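Local coordinates for phage-like element PBSX protein xkdH (Bacillus subtilis, PDB 3F3B), which is of unknown function but is encoded by the defective prophage-like element PBSX and probably serves as a component of its phage-like particle, at residues 72-78 against 106-112. Residues are numbered along the deposited sequence.
Sequences FLVHFPL and HHWEVVA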
# COMPACT_ATOMS: atom_id res chain seq x y z
N PHE A 72 -6.13 0.16 8.30
CA PHE A 72 -7.53 -0.07 8.03
C PHE A 72 -7.67 -1.20 7.03
O PHE A 72 -6.75 -1.49 6.28
CB PHE A 72 -8.24 1.17 7.47
CG PHE A 72 -7.36 2.05 6.61
CD1 PHE A 72 -6.71 3.15 7.16
CD2 PHE A 72 -7.21 1.79 5.26
CE1 PHE A 72 -5.92 3.98 6.37
CE2 PHE A 72 -6.42 2.61 4.46
CZ PHE A 72 -5.77 3.71 5.02
N LEU A 73 -8.82 -1.84 7.06
CA LEU A 73 -9.09 -2.91 6.14
C LEU A 73 -9.66 -2.23 4.90
O LEU A 73 -10.74 -1.62 4.96
CB LEU A 73 -10.12 -3.87 6.75
CG LEU A 73 -10.56 -5.02 5.86
CD1 LEU A 73 -9.37 -5.88 5.52
CD2 LEU A 73 -11.63 -5.84 6.58
N VAL A 74 -8.94 -2.31 3.79
CA VAL A 74 -9.39 -1.70 2.56
C VAL A 74 -10.25 -2.65 1.74
O VAL A 74 -9.92 -3.82 1.62
CB VAL A 74 -8.22 -1.26 1.66
CG1 VAL A 74 -8.76 -0.42 0.52
CG2 VAL A 74 -7.19 -0.47 2.48
N HIS A 75 -11.34 -2.13 1.18
CA HIS A 75 -12.24 -2.92 0.33
C HIS A 75 -12.12 -2.35 -1.07
O HIS A 75 -12.38 -1.16 -1.28
CB HIS A 75 -13.67 -2.80 0.83
CG HIS A 75 -13.86 -3.21 2.25
ND1 HIS A 75 -13.21 -2.59 3.29
CD2 HIS A 75 -14.62 -4.18 2.81
CE1 HIS A 75 -13.57 -3.15 4.43
NE2 HIS A 75 -14.43 -4.12 4.17
N PHE A 76 -11.72 -3.19 -2.02
CA PHE A 76 -11.52 -2.80 -3.42
C PHE A 76 -12.44 -3.56 -4.35
O PHE A 76 -12.89 -4.67 -4.04
CB PHE A 76 -10.11 -3.15 -3.87
CG PHE A 76 -9.02 -2.31 -3.27
CD1 PHE A 76 -8.81 -1.02 -3.70
CD2 PHE A 76 -8.13 -2.87 -2.35
CE1 PHE A 76 -7.72 -0.30 -3.24
CE2 PHE A 76 -7.04 -2.16 -1.88
CZ PHE A 76 -6.84 -0.87 -2.33
N PRO A 77 -12.69 -3.00 -5.54
CA PRO A 77 -13.55 -3.66 -6.52
C PRO A 77 -12.77 -4.89 -6.95
O PRO A 77 -11.54 -4.87 -6.97
CB PRO A 77 -13.66 -2.65 -7.65
CG PRO A 77 -13.37 -1.33 -7.00
CD PRO A 77 -12.25 -1.68 -6.04
N LEU A 78 -13.47 -5.96 -7.31
CA LEU A 78 -12.82 -7.19 -7.73
C LEU A 78 -11.99 -6.99 -9.00
O LEU A 78 -10.97 -7.66 -9.20
CB LEU A 78 -13.88 -8.28 -7.96
CG LEU A 78 -13.43 -9.70 -7.63
CD1 LEU A 78 -13.07 -9.79 -6.16
CD2 LEU A 78 -14.55 -10.67 -7.95
N HIS A 106 -17.79 -9.97 -2.95
CA HIS A 106 -17.36 -9.59 -4.29
C HIS A 106 -16.31 -8.47 -4.29
O HIS A 106 -16.17 -7.74 -5.28
CB HIS A 106 -18.59 -9.16 -5.11
CG HIS A 106 -18.36 -9.12 -6.59
ND1 HIS A 106 -18.01 -10.23 -7.32
CD2 HIS A 106 -18.46 -8.10 -7.48
CE1 HIS A 106 -17.92 -9.91 -8.60
NE2 HIS A 106 -18.19 -8.62 -8.72
N HIS A 107 -15.57 -8.35 -3.20
CA HIS A 107 -14.55 -7.32 -3.10
C HIS A 107 -13.21 -7.90 -2.65
O HIS A 107 -13.18 -8.98 -2.04
CB HIS A 107 -14.96 -6.27 -2.07
CG HIS A 107 -16.25 -5.58 -2.38
ND1 HIS A 107 -17.08 -5.09 -1.40
CD2 HIS A 107 -16.83 -5.27 -3.56
CE1 HIS A 107 -18.13 -4.52 -1.96
NE2 HIS A 107 -18.00 -4.61 -3.27
N TRP A 108 -12.12 -7.20 -2.96
CA TRP A 108 -10.82 -7.65 -2.47
C TRP A 108 -10.73 -6.97 -1.12
O TRP A 108 -10.99 -5.77 -1.00
CB TRP A 108 -9.66 -7.14 -3.34
CG TRP A 108 -9.51 -7.83 -4.66
CD1 TRP A 108 -9.75 -7.29 -5.89
CD2 TRP A 108 -9.13 -9.19 -4.89
NE1 TRP A 108 -9.54 -8.23 -6.87
CE2 TRP A 108 -9.16 -9.41 -6.29
CE3 TRP A 108 -8.76 -10.25 -4.05
CZ2 TRP A 108 -8.83 -10.64 -6.87
CZ3 TRP A 108 -8.43 -11.49 -4.63
CH2 TRP A 108 -8.48 -11.67 -6.03
N GLU A 109 -10.41 -7.73 -0.09
CA GLU A 109 -10.26 -7.15 1.24
C GLU A 109 -8.81 -7.33 1.63
O GLU A 109 -8.25 -8.42 1.48
CB GLU A 109 -11.16 -7.85 2.26
CG GLU A 109 -12.60 -7.38 2.24
CD GLU A 109 -13.42 -8.04 3.32
OE1 GLU A 109 -12.83 -8.54 4.30
OE2 GLU A 109 -14.67 -8.04 3.20
N VAL A 110 -8.19 -6.28 2.15
CA VAL A 110 -6.80 -6.37 2.53
C VAL A 110 -6.47 -5.25 3.49
O VAL A 110 -7.00 -4.15 3.37
CB VAL A 110 -5.89 -6.25 1.29
CG1 VAL A 110 -6.09 -4.89 0.62
CG2 VAL A 110 -4.43 -6.48 1.67
N VAL A 111 -5.59 -5.53 4.45
CA VAL A 111 -5.19 -4.54 5.44
C VAL A 111 -4.09 -3.63 4.91
O VAL A 111 -3.11 -4.09 4.31
CB VAL A 111 -4.67 -5.24 6.74
CG1 VAL A 111 -4.07 -4.21 7.68
CG2 VAL A 111 -5.84 -5.97 7.44
N ALA A 112 -4.26 -2.33 5.13
CA ALA A 112 -3.27 -1.34 4.71
C ALA A 112 -2.65 -0.79 6.01
O ALA A 112 -3.35 -0.60 7.00
CB ALA A 112 -3.95 -0.23 3.93
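Start with the backbone: Phe72 with Ala112, Val74 with Val110 and Phe76 with Trp108 each exchange two hydrogen bonds, the shortest from Val74 N to Val110 O at 2.7 Å. This is a regular antiparallel pairing, accompanied by CA-H...O contacts such as Glu109 CA to Val74 O, 3.4 Å. Beyond the Phe76-Trp108 pair, the indole adds a side-chain bond: Trp108 NE1 donates to Leu78 O at 2.8 Å, while Leu78 CD1 sits over the five-membered ring, 3.9 Å from its centroid, in a CH-pi contact.

The side chains alternate between two faces. On one, Phe72, Val74 and Phe76 pack with Ala112, Val110 and Trp108; Val74 CG2 meets Ala112 CB at 3.6 Å, and Val110 CG1 lies at the edge of the Phe76 ring. Phe52 stacks on Phe72, and Tyr95 also meets that ring, continuing this apolar layer. The other face is mixed. Leu73 lies against Val111, and His75 CD2 rests 3.8 Å from Glu109 CG, while the Glu109 carboxylate turns to a salt bridge with Arg104.

So in the antiparallel pairing of strands 66-77 and 107-114, not consecutive in the chain, backbone bonds set the register, with apolar packing on the Phe72/Val74/Phe76 side and mixed chemistry on the other.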